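Local coordinates for minor structural protein 5 (Lactococcus phage Tuc2009, PDB 5E7T) that is a minor structural protein of the phage particle, with a galactose-binding-like beta domain that probably belongs to the baseplate and may recognise carbohydrate on the host surface, at residues 83-88 against 142-147; 107-112 against 160-165; 48-53 against 174-179. All blocks are in the same frame, centred on the assembly; numbering follows the deposited sequence.

Interaction 1 of 3, residues 83-88 against 142-147; sequences GDKYTM and TQTSTI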
loop_
_atom_site.group_PDB
_atom_site.type_symbol
_atom_site.label_atom_id
_atom_site.label_comp_id
_atom_site.label_asym_id
_atom_site.label_seq_id
_atom_site.Cartn_x
_atom_site.Cartn_y
_atom_site.Cartn_z
ATOM N N GLY B 83 2.030 -14.065 58.224
ATOM C CA GLY B 83 2.024 -13.268 59.447
ATOM C C GLY B 83 1.175 -12.013 59.378
ATOM O O GLY B 83 0.859 -11.439 60.416
ATOM N N ASP B 84 0.796 -11.567 58.176
ATOM C CA ASP B 84 -0.051 -10.400 58.005
ATOM C C ASP B 84 -1.456 -10.776 58.436
ATOM O O ASP B 84 -1.807 -11.963 58.386
ATOM C CB ASP B 84 -0.060 -9.963 56.529
ATOM C CG ASP B 84 1.066 -9.028 56.137
ATOM O OD1 ASP B 84 1.999 -8.832 56.961
ATOM O OD2 ASP B 84 1.010 -8.467 55.018
ATOM N N LYS B 85 -2.267 -9.797 58.870
ATOM C CA LYS B 85 -3.639 -10.125 59.262
ATOM C C LYS B 85 -4.573 -9.590 58.211
ATOM O O LYS B 85 -4.274 -8.581 57.567
ATOM C CB LYS B 85 -4.027 -9.568 60.639
ATOM C CG LYS B 85 -2.907 -9.556 61.652
ATOM C CD LYS B 85 -3.136 -10.507 62.785
ATOM C CE LYS B 85 -1.843 -10.864 63.460
ATOM N NZ LYS B 85 -2.074 -11.517 64.776
ATOM N N TYR B 86 -5.687 -10.292 58.006
ATOM C CA TYR B 86 -6.760 -9.919 57.091
ATOM C C TYR B 86 -8.041 -10.121 57.867
ATOM O O TYR B 86 -8.099 -11.049 58.671
ATOM C CB TYR B 86 -6.741 -10.771 55.826
ATOM C CG TYR B 86 -5.633 -10.383 54.881
ATOM C CD1 TYR B 86 -4.313 -10.759 55.126
ATOM C CD2 TYR B 86 -5.902 -9.669 53.717
ATOM C CE1 TYR B 86 -3.281 -10.393 54.264
ATOM C CE2 TYR B 86 -4.877 -9.301 52.842
ATOM C CZ TYR B 86 -3.567 -9.673 53.119
ATOM O OH TYR B 86 -2.548 -9.325 52.267
ATOM N N THR B 87 -9.027 -9.228 57.706
ATOM C CA THR B 87 -10.280 -9.326 58.434
ATOM C C THR B 87 -11.441 -9.546 57.476
ATOM O O THR B 87 -11.597 -8.804 56.499
ATOM C CB THR B 87 -10.465 -8.124 59.391
ATOM O OG1 THR B 87 -9.360 -8.056 60.298
ATOM C CG2 THR B 87 -11.745 -8.204 60.197
ATOM N N MET B 88 -12.267 -10.563 57.775
ATOM C CA MET B 88 -13.452 -10.888 57.002
ATOM C C MET B 88 -14.661 -10.449 57.781
ATOM O O MET B 88 -14.683 -10.622 58.988
ATOM C CB MET B 88 -13.507 -12.375 56.699
ATOM C CG MET B 88 -12.480 -12.810 55.710
ATOM S SD MET B 88 -12.704 -14.552 55.334
ATOM C CE MET B 88 -13.910 -14.420 53.960
ATOM N N THR B 142 -17.782 -11.386 61.996
ATOM C CA THR B 142 -16.422 -10.886 61.729
ATOM C C THR B 142 -15.358 -11.841 62.274
ATOM O O THR B 142 -15.600 -12.534 63.269
ATOM C CB THR B 142 -16.232 -9.438 62.242
ATOM O OG1 THR B 142 -15.983 -9.424 63.649
ATOM C CG2 THR B 142 -17.398 -8.521 61.911
ATOM N N GLN B 143 -14.182 -11.887 61.625
ATOM C CA GLN B 143 -13.054 -12.744 62.023
ATOM C C GLN B 143 -11.749 -12.251 61.397
ATOM O O GLN B 143 -11.690 -12.033 60.185
ATOM C CB GLN B 143 -13.321 -14.198 61.611
ATOM C CG GLN B 143 -12.204 -15.196 61.891
ATOM C CD GLN B 143 -12.073 -15.569 63.332
ATOM O OE1 GLN B 143 -12.934 -16.248 63.912
ATOM N NE2 GLN B 143 -10.938 -15.215 63.909
ATOM N N THR B 144 -10.701 -12.074 62.233
ATOM C CA THR B 144 -9.379 -11.688 61.755
ATOM C C THR B 144 -8.592 -12.972 61.626
ATOM O O THR B 144 -8.672 -13.828 62.509
ATOM C CB THR B 144 -8.712 -10.656 62.659
ATOM O OG1 THR B 144 -9.569 -9.516 62.821
ATOM C CG2 THR B 144 -7.380 -10.202 62.110
ATOM N N SER B 145 -7.874 -13.128 60.509
ATOM C CA SER B 145 -7.071 -14.299 60.206
ATOM C C SER B 145 -5.598 -13.932 60.004
ATOM O O SER B 145 -5.313 -12.898 59.409
ATOM C CB SER B 145 -7.610 -14.973 58.952
ATOM O OG SER B 145 -8.910 -15.489 59.180
ATOM N N THR B 146 -4.665 -14.771 60.501
ATOM C CA THR B 146 -3.227 -14.578 60.296
ATOM C C THR B 146 -2.743 -15.510 59.156
ATOM O O THR B 146 -2.941 -16.742 59.196
ATOM C CB THR B 146 -2.447 -14.782 61.586
ATOM O OG1 THR B 146 -2.985 -13.928 62.584
ATOM C CG2 THR B 146 -0.987 -14.477 61.423
ATOM N N ILE B 147 -2.138 -14.898 58.131
ATOM C CA ILE B 147 -1.630 -15.601 56.958
ATOM C C ILE B 147 -0.606 -16.653 57.370
ATOM O O ILE B 147 0.378 -16.317 58.039
ATOM C CB ILE B 147 -1.120 -14.618 55.867
ATOM C CG1 ILE B 147 -2.211 -13.626 55.436
ATOM C CG2 ILE B 147 -0.538 -15.361 54.672
ATOM C CD1 ILE B 147 -3.505 -14.254 54.884
#
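Y86 and I147 form the apolar part of this contact. The ring atoms CD1 and CE1 of Y86 both lie 3.6 Å from I147 CG1, and the CD1 methyl of I147 joins them as the two side chains pass at a slant. K85, T87, T144 and T146 project from the other side of the sheet, where polar groups meet. T87 OG1 stands 2.9 Å from T144 OG1, each hydroxyl anti to its own carbonyl carbon (chi1 -57° and -55°). K85 lies beside T146, pointing the same way, and makes a weak hydrogen bond of 3.4 Å from NZ to T146 OG1. The frame is an antiparallel ladder that includes the outermost strand, within this chain, of the five-stranded sheet of a galactose-binding-like beta sandwich, its two strand directions 159° apart. Y86 and S145 are a hydrogen-bonded pair (S145 N to Y86 O 2.8 Å), as are M88 and Q143 (M88 N to Q143 O 2.9 Å). Past the last bridge the pairing continues through I147 N to D84 O at 3.0 Å and G83 N to I147 O at 2.8 Å. Further out, the T87 hydroxyl is bonded to G185 O. Y86 meets the ring of Y80 and, with M88, packs on C123 of strand 121-126, while T142 pairs antiparallel with a strand from the chain of another protein in the assembly, carrying the sheet across that interface.

Interaction 2 of 3, residues 107-112 against 160-165; sequences AFWMRQ and ILNVGF. With SO4 (sulfate ion), chain H.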
loop_
_atom_site.group_PDB
_atom_site.type_symbol
_atom_site.label_atom_id
_atom_site.label_comp_id
_atom_site.label_asym_id
_atom_site.label_seq_id
_atom_site.Cartn_x
_atom_site.Cartn_y
_atom_site.Cartn_z
ATOM N N ALA B 107 -17.642 -28.114 59.535
ATOM C CA ALA B 107 -16.798 -27.326 58.623
ATOM C C ALA B 107 -17.646 -26.351 57.827
ATOM O O ALA B 107 -17.665 -26.365 56.597
ATOM C CB ALA B 107 -15.968 -28.226 57.724
ATOM N N PHE B 108 -18.422 -25.558 58.565
ATOM C CA PHE B 108 -19.336 -24.586 57.994
ATOM C C PHE B 108 -18.634 -23.259 58.007
ATOM O O PHE B 108 -18.603 -22.594 59.053
ATOM C CB PHE B 108 -20.681 -24.553 58.781
ATOM C CG PHE B 108 -21.751 -23.675 58.171
ATOM C CD1 PHE B 108 -21.688 -23.294 56.828
ATOM C CD2 PHE B 108 -22.828 -23.240 58.930
ATOM C CE1 PHE B 108 -22.662 -22.461 56.271
ATOM C CE2 PHE B 108 -23.817 -22.412 58.368
ATOM C CZ PHE B 108 -23.724 -22.024 57.047
ATOM N N TRP B 109 -18.060 -22.878 56.854
ATOM C CA TRP B 109 -17.299 -21.635 56.716
ATOM C C TRP B 109 -17.123 -21.115 55.279
ATOM O O TRP B 109 -17.478 -21.809 54.327
ATOM C CB TRP B 109 -15.918 -21.764 57.385
ATOM C CG TRP B 109 -15.237 -23.111 57.303
ATOM C CD1 TRP B 109 -14.912 -23.919 58.353
ATOM C CD2 TRP B 109 -14.700 -23.754 56.121
ATOM N NE1 TRP B 109 -14.249 -25.040 57.901
ATOM C CE2 TRP B 109 -14.112 -24.966 56.537
ATOM C CE3 TRP B 109 -14.728 -23.458 54.745
ATOM C CZ2 TRP B 109 -13.525 -25.855 55.637
ATOM C CZ3 TRP B 109 -14.105 -24.322 53.865
ATOM C CH2 TRP B 109 -13.535 -25.512 54.309
ATOM N N MET B 110 -16.585 -19.870 55.136
ATOM C CA MET B 110 -16.202 -19.222 53.868
ATOM C C MET B 110 -14.703 -19.103 53.993
ATOM O O MET B 110 -14.209 -18.365 54.856
ATOM C CB MET B 110 -16.812 -17.839 53.725
ATOM C CG MET B 110 -18.176 -17.850 53.155
ATOM S SD MET B 110 -18.842 -16.190 53.258
ATOM C CE MET B 110 -20.476 -16.523 52.909
ATOM N N ARG B 111 -13.971 -19.904 53.219
ATOM C CA ARG B 111 -12.539 -19.978 53.431
ATOM C C ARG B 111 -11.670 -20.067 52.184
ATOM O O ARG B 111 -11.991 -20.799 51.235
ATOM C CB ARG B 111 -12.282 -21.191 54.362
ATOM C CG ARG B 111 -10.938 -21.920 54.262
ATOM C CD ARG B 111 -10.777 -23.005 55.313
ATOM N NE ARG B 111 -11.230 -22.572 56.634
ATOM C CZ ARG B 111 -11.301 -23.342 57.719
ATOM N NH1 ARG B 111 -10.908 -24.614 57.672
ATOM N NH2 ARG B 111 -11.773 -22.848 58.858
ATOM N N GLN B 112 -10.534 -19.332 52.239
ATOM C CA GLN B 112 -9.426 -19.379 51.285
ATOM C C GLN B 112 -8.462 -20.315 52.000
ATOM O O GLN B 112 -8.195 -20.112 53.196
ATOM C CB GLN B 112 -8.752 -18.014 51.112
ATOM C CG GLN B 112 -9.219 -17.224 49.920
ATOM C CD GLN B 112 -8.457 -15.925 49.796
ATOM O OE1 GLN B 112 -8.353 -15.147 50.753
ATOM N NE2 GLN B 112 -7.985 -15.613 48.587
ATOM N N ILE B 160 -13.722 -21.396 49.006
ATOM C CA ILE B 160 -15.043 -22.022 48.982
ATOM C C ILE B 160 -15.932 -21.639 50.149
ATOM O O ILE B 160 -15.453 -21.286 51.234
ATOM C CB ILE B 160 -14.952 -23.575 48.867
ATOM C CG1 ILE B 160 -14.151 -24.208 50.016
ATOM C CG2 ILE B 160 -14.436 -24.017 47.523
ATOM C CD1 ILE B 160 -14.322 -25.644 50.174
ATOM N N LEU B 161 -17.245 -21.767 49.921
ATOM C CA LEU B 161 -18.277 -21.694 50.937
ATOM C C LEU B 161 -18.588 -23.181 51.098
ATOM O O LEU B 161 -19.060 -23.811 50.137
ATOM C CB LEU B 161 -19.525 -20.929 50.474
ATOM C CG LEU B 161 -20.799 -21.170 51.290
ATOM C CD1 LEU B 161 -20.685 -20.644 52.678
ATOM C CD2 LEU B 161 -21.985 -20.542 50.630
ATOM N N ASN B 162 -18.276 -23.747 52.280
ATOM C CA ASN B 162 -18.451 -25.157 52.566
ATOM C C ASN B 162 -19.320 -25.413 53.781
ATOM O O ASN B 162 -19.353 -24.600 54.705
ATOM C CB ASN B 162 -17.076 -25.750 52.796
ATOM C CG ASN B 162 -17.007 -27.244 52.924
ATOM O OD1 ASN B 162 -16.937 -27.779 54.037
ATOM N ND2 ASN B 162 -16.915 -27.938 51.787
ATOM N N VAL B 163 -19.999 -26.572 53.782
ATOM C CA VAL B 163 -20.801 -27.137 54.872
ATOM C C VAL B 163 -20.809 -28.654 54.703
ATOM O O VAL B 163 -20.732 -29.140 53.573
ATOM C CB VAL B 163 -22.221 -26.538 55.047
ATOM C CG1 VAL B 163 -23.146 -26.943 53.921
ATOM C CG2 VAL B 163 -22.826 -26.928 56.400
ATOM N N GLY B 164 -20.864 -29.370 55.823
ATOM C CA GLY B 164 -20.901 -30.818 55.870
ATOM C C GLY B 164 -22.103 -31.305 56.632
ATOM O O GLY B 164 -22.327 -30.897 57.773
ATOM N N PHE B 165 -22.899 -32.156 55.979
ATOM C CA PHE B 165 -24.095 -32.759 56.556
ATOM C C PHE B 165 -23.800 -34.243 56.734
ATOM O O PHE B 165 -23.595 -34.965 55.754
ATOM C CB PHE B 165 -25.309 -32.568 55.645
ATOM C CG PHE B 165 -25.636 -31.153 55.225
ATOM C CD1 PHE B 165 -26.490 -30.366 55.985
ATOM C CD2 PHE B 165 -25.179 -30.648 54.019
ATOM C CE1 PHE B 165 -26.862 -29.090 55.555
ATOM C CE2 PHE B 165 -25.558 -29.380 53.588
ATOM C CZ PHE B 165 -26.401 -28.612 54.357
HETATM S S SO4 H . -15.482 -27.670 62.386
HETATM O O1 SO4 H . -14.983 -27.640 63.755
HETATM O O2 SO4 H . -14.431 -28.174 61.486
HETATM O O3 SO4 H . -16.644 -28.564 62.335
HETATM O O4 SO4 H . -15.857 -26.293 61.975
#
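M110 and L161 meet at the apolar centre, where M110 CG lies 3.8 Å from L161 CD1. L161 CG is anti to the backbone N (chi1 162°), and a chi2 of 66° then turns the CD1 methyl toward the neighbouring strand. Next to this pair F108 and V163 run side by side, pointing the same way, with F108 CD1 3.7 Å from V163 CB; the F108 ring also presents its edge, in plane, to N162 O. Residues V56 and M58 of strand 53-60 and the ring of F173 close over this side of the sheet, so it faces the interior of the domain.

The reverse side carries W109, R111, I160 and N162. Here the six-membered part of the indole does the touching: W109 CZ3 is 3.5 Å from N162 CB, while I160 CG1 comes to the indole edge, 3.9 Å from W109 CZ3 and in the ring plane. The guanidinium of R111 lies over one indole face, its CZ 3.4 Å above the plane and displaced toward the rim, while A107 O lies above the opposite face. R111 NE is hydrogen-bonded to T124 OG1, which helps to fix the guanidinium there.

Backbone bonds grip the pairs W109-N162 and R111-I160, two to each; R111 N to I160 O is 2.8 Å. At the polar edge the chain turns a corner at A107, whose N donates to sulfate O3 at 3.0 Å and an N-H...O angle of 175°. That sulfate probably came from the crystallisation liquor, as did a second one about 4 Å from the N162 side chain. Strands 104-114 and 157-166 are the two middle strands of this domain's four-stranded antiparallel sheet, which packs against the five-stranded one as a beta sandwich, consistent with its galactose-binding-like family.

Interaction 3 of 3, residues 48-53 against 174-179; sequences KVENGY and TIRVRN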
loop_
_atom_site.group_PDB
_atom_site.type_symbol
_atom_site.label_atom_id
_atom_site.label_comp_id
_atom_site.label_asym_id
_atom_site.label_seq_id
_atom_site.Cartn_x
_atom_site.Cartn_y
_atom_site.Cartn_z
ATOM N N LYS B 48 -29.121 -17.462 43.179
ATOM C CA LYS B 48 -29.561 -16.174 42.610
ATOM C C LYS B 48 -29.015 -14.969 43.378
ATOM O O LYS B 48 -28.512 -15.115 44.482
ATOM C CB LYS B 48 -31.108 -16.084 42.535
ATOM C CG LYS B 48 -31.820 -15.934 43.881
ATOM C CD LYS B 48 -33.309 -15.667 43.732
ATOM C CE LYS B 48 -34.032 -15.842 45.044
ATOM N NZ LYS B 48 -35.487 -16.086 44.837
ATOM N N VAL B 49 -29.106 -13.789 42.769
ATOM C CA VAL B 49 -28.864 -12.490 43.387
ATOM C C VAL B 49 -30.211 -11.801 43.250
ATOM O O VAL B 49 -30.925 -12.020 42.266
ATOM C CB VAL B 49 -27.671 -11.630 42.910
ATOM C CG1 VAL B 49 -26.352 -12.337 43.148
ATOM C CG2 VAL B 49 -27.818 -11.209 41.460
ATOM N N GLU B 50 -30.597 -11.067 44.275
ATOM C CA GLU B 50 -31.897 -10.440 44.448
ATOM C C GLU B 50 -31.620 -9.430 45.553
ATOM O O GLU B 50 -30.875 -9.738 46.507
ATOM C CB GLU B 50 -32.863 -11.536 44.942
ATOM C CG GLU B 50 -34.340 -11.213 44.965
ATOM C CD GLU B 50 -35.140 -12.418 45.419
ATOM O OE1 GLU B 50 -34.847 -12.958 46.514
ATOM O OE2 GLU B 50 -36.024 -12.856 44.648
ATOM N N ASN B 51 -32.165 -8.209 45.411
ATOM C CA ASN B 51 -31.880 -7.088 46.311
ATOM C C ASN B 51 -30.358 -6.973 46.406
ATOM O O ASN B 51 -29.667 -7.257 45.409
ATOM C CB ASN B 51 -32.569 -7.222 47.632
ATOM C CG ASN B 51 -34.073 -7.116 47.540
ATOM O OD1 ASN B 51 -34.680 -6.355 48.298
ATOM N ND2 ASN B 51 -34.728 -7.886 46.651
ATOM N N GLY B 52 -29.807 -6.616 47.536
ATOM C CA GLY B 52 -28.357 -6.492 47.512
ATOM C C GLY B 52 -27.581 -7.715 47.909
ATOM O O GLY B 52 -26.399 -7.589 48.215
ATOM N N TYR B 53 -28.221 -8.892 47.922
ATOM C CA TYR B 53 -27.615 -10.122 48.445
ATOM C C TYR B 53 -27.667 -11.306 47.470
ATOM O O TYR B 53 -28.343 -11.249 46.449
ATOM C CB TYR B 53 -28.328 -10.503 49.786
ATOM C CG TYR B 53 -29.807 -10.804 49.603
ATOM C CD1 TYR B 53 -30.232 -12.002 49.031
ATOM C CD2 TYR B 53 -30.773 -9.861 49.923
ATOM C CE1 TYR B 53 -31.576 -12.232 48.744
ATOM C CE2 TYR B 53 -32.123 -10.096 49.671
ATOM C CZ TYR B 53 -32.520 -11.280 49.076
ATOM O OH TYR B 53 -33.849 -11.532 48.835
ATOM N N THR B 174 -31.197 -22.568 53.607
ATOM C CA THR B 174 -31.143 -21.510 52.610
ATOM C C THR B 174 -30.571 -20.333 53.328
ATOM O O THR B 174 -31.006 -20.025 54.437
ATOM C CB THR B 174 -32.494 -21.274 51.985
ATOM O OG1 THR B 174 -33.029 -22.539 51.565
ATOM C CG2 THR B 174 -32.410 -20.341 50.828
ATOM N N ILE B 175 -29.524 -19.749 52.752
ATOM C CA ILE B 175 -28.758 -18.651 53.328
ATOM C C ILE B 175 -28.669 -17.495 52.366
ATOM O O ILE B 175 -28.532 -17.695 51.157
ATOM C CB ILE B 175 -27.349 -19.142 53.789
ATOM C CG1 ILE B 175 -26.602 -18.072 54.630
ATOM C CG2 ILE B 175 -26.493 -19.670 52.624
ATOM C CD1 ILE B 175 -25.212 -18.473 55.154
ATOM N N ARG B 176 -28.746 -16.285 52.906
ATOM C CA ARG B 176 -28.604 -15.057 52.157
ATOM C C ARG B 176 -27.307 -14.425 52.605
ATOM O O ARG B 176 -27.035 -14.396 53.804
ATOM C CB ARG B 176 -29.792 -14.149 52.388
ATOM C CG ARG B 176 -31.005 -14.665 51.655
ATOM C CD ARG B 176 -32.206 -13.824 51.935
ATOM N NE ARG B 176 -33.341 -14.235 51.118
ATOM C CZ ARG B 176 -34.516 -13.620 51.131
ATOM N NH1 ARG B 176 -34.708 -12.556 51.902
ATOM N NH2 ARG B 176 -35.508 -14.056 50.368
ATOM N N VAL B 177 -26.459 -14.027 51.656
ATOM C CA VAL B 177 -25.170 -13.432 51.971
ATOM C C VAL B 177 -25.162 -12.018 51.407
ATOM O O VAL B 177 -25.348 -11.838 50.208
ATOM C CB VAL B 177 -24.020 -14.310 51.445
ATOM C CG1 VAL B 177 -22.688 -13.588 51.534
ATOM C CG2 VAL B 177 -23.965 -15.645 52.182
ATOM N N ARG B 178 -25.015 -11.017 52.294
ATOM C CA ARG B 178 -25.021 -9.583 51.999
ATOM C C ARG B 178 -23.689 -8.939 52.430
ATOM O O ARG B 178 -23.147 -9.267 53.481
ATOM C CB ARG B 178 -26.206 -8.919 52.717
ATOM C CG ARG B 178 -26.264 -7.410 52.613
ATOM C CD ARG B 178 -27.483 -6.882 53.328
ATOM N NE ARG B 178 -27.210 -6.504 54.712
ATOM C CZ ARG B 178 -28.155 -6.181 55.589
ATOM N NH1 ARG B 178 -29.431 -6.192 55.235
ATOM N NH2 ARG B 178 -27.831 -5.846 56.831
ATOM N N ASN B 179 -23.184 -8.023 51.596
ATOM C CA ASN B 179 -21.961 -7.246 51.753
ATOM C C ASN B 179 -20.739 -8.043 52.298
ATOM O O ASN B 179 -20.126 -7.624 53.298
ATOM C CB ASN B 179 -22.220 -6.015 52.591
ATOM C CG ASN B 179 -23.355 -5.119 52.169
ATOM O OD1 ASN B 179 -24.012 -4.521 53.030
ATOM N ND2 ASN B 179 -23.585 -4.952 50.861
HETATM O O HOH W 1 -24.052 -8.574 49.029
HETATM O O HOH W 2 -25.456 -4.762 48.749
#
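Y53 CA comes within 4.4 Å of R178 CA, just after the type II' turn from E50 to Y53. The main side-chain contact is between Y53 and R176. Y53 CG sits between its backbone N and carbonyl carbon (chi1 63°), and the extended R176 chain crosses one face of the ring, with CD 3.9 Å from the centroid in a CH-pi contact. Guanidinium and ring planes differ by only 18°, and Y53 OH lies over the guanidinium centre, 3.2 Å from R176 CZ. E50 O lies over the centre of the opposite ring face. Strands 48-50 and 53-60 form a beta hairpin with a two-residue loop, N51-G52, closed by backbone bonds both ways between E50 and Y53, at the margin of the five-stranded sheet of the sandwich. Y53 OH donates to E50 OE1 at 2.9 Å, on the anti side and 24° out of the carboxylate plane. E50 OE1 and R176 NH2, 4.1 Å apart, can attract only as charges; R176 NE has its salt bridge with E55. A water links the turn to the corner at N179, donating to G52 O (2.7 Å) and accepting from N179 N (2.8 Å). R178 turns to a salt bridge with D91 and a cation-pi contact with W138.

How the interactions relate
Interactions 1 and 3 lie on the five-stranded sheet and interaction 2 on the four-stranded one, so the three sample both layers of one sandwich. Interactions 1 and 2 have centres 17 Å apart and touch where M88 CE packs 4.1 Å from M110 O. Interactions 2 and 3 are also centred 17 Å apart and meet through the interior: M110 CE is 3.7 Å from V177 CG2 and F108 CZ 4.3 Å from I175 CD1. Interactions 1 and 3 do not touch; their nearest atoms are about 8 Å apart. Along the chain, interaction 3 closes a loop containing the other two, whose segments alternate. The sulfate held at interaction 2, probably from the crystallisation liquor, marks no established site.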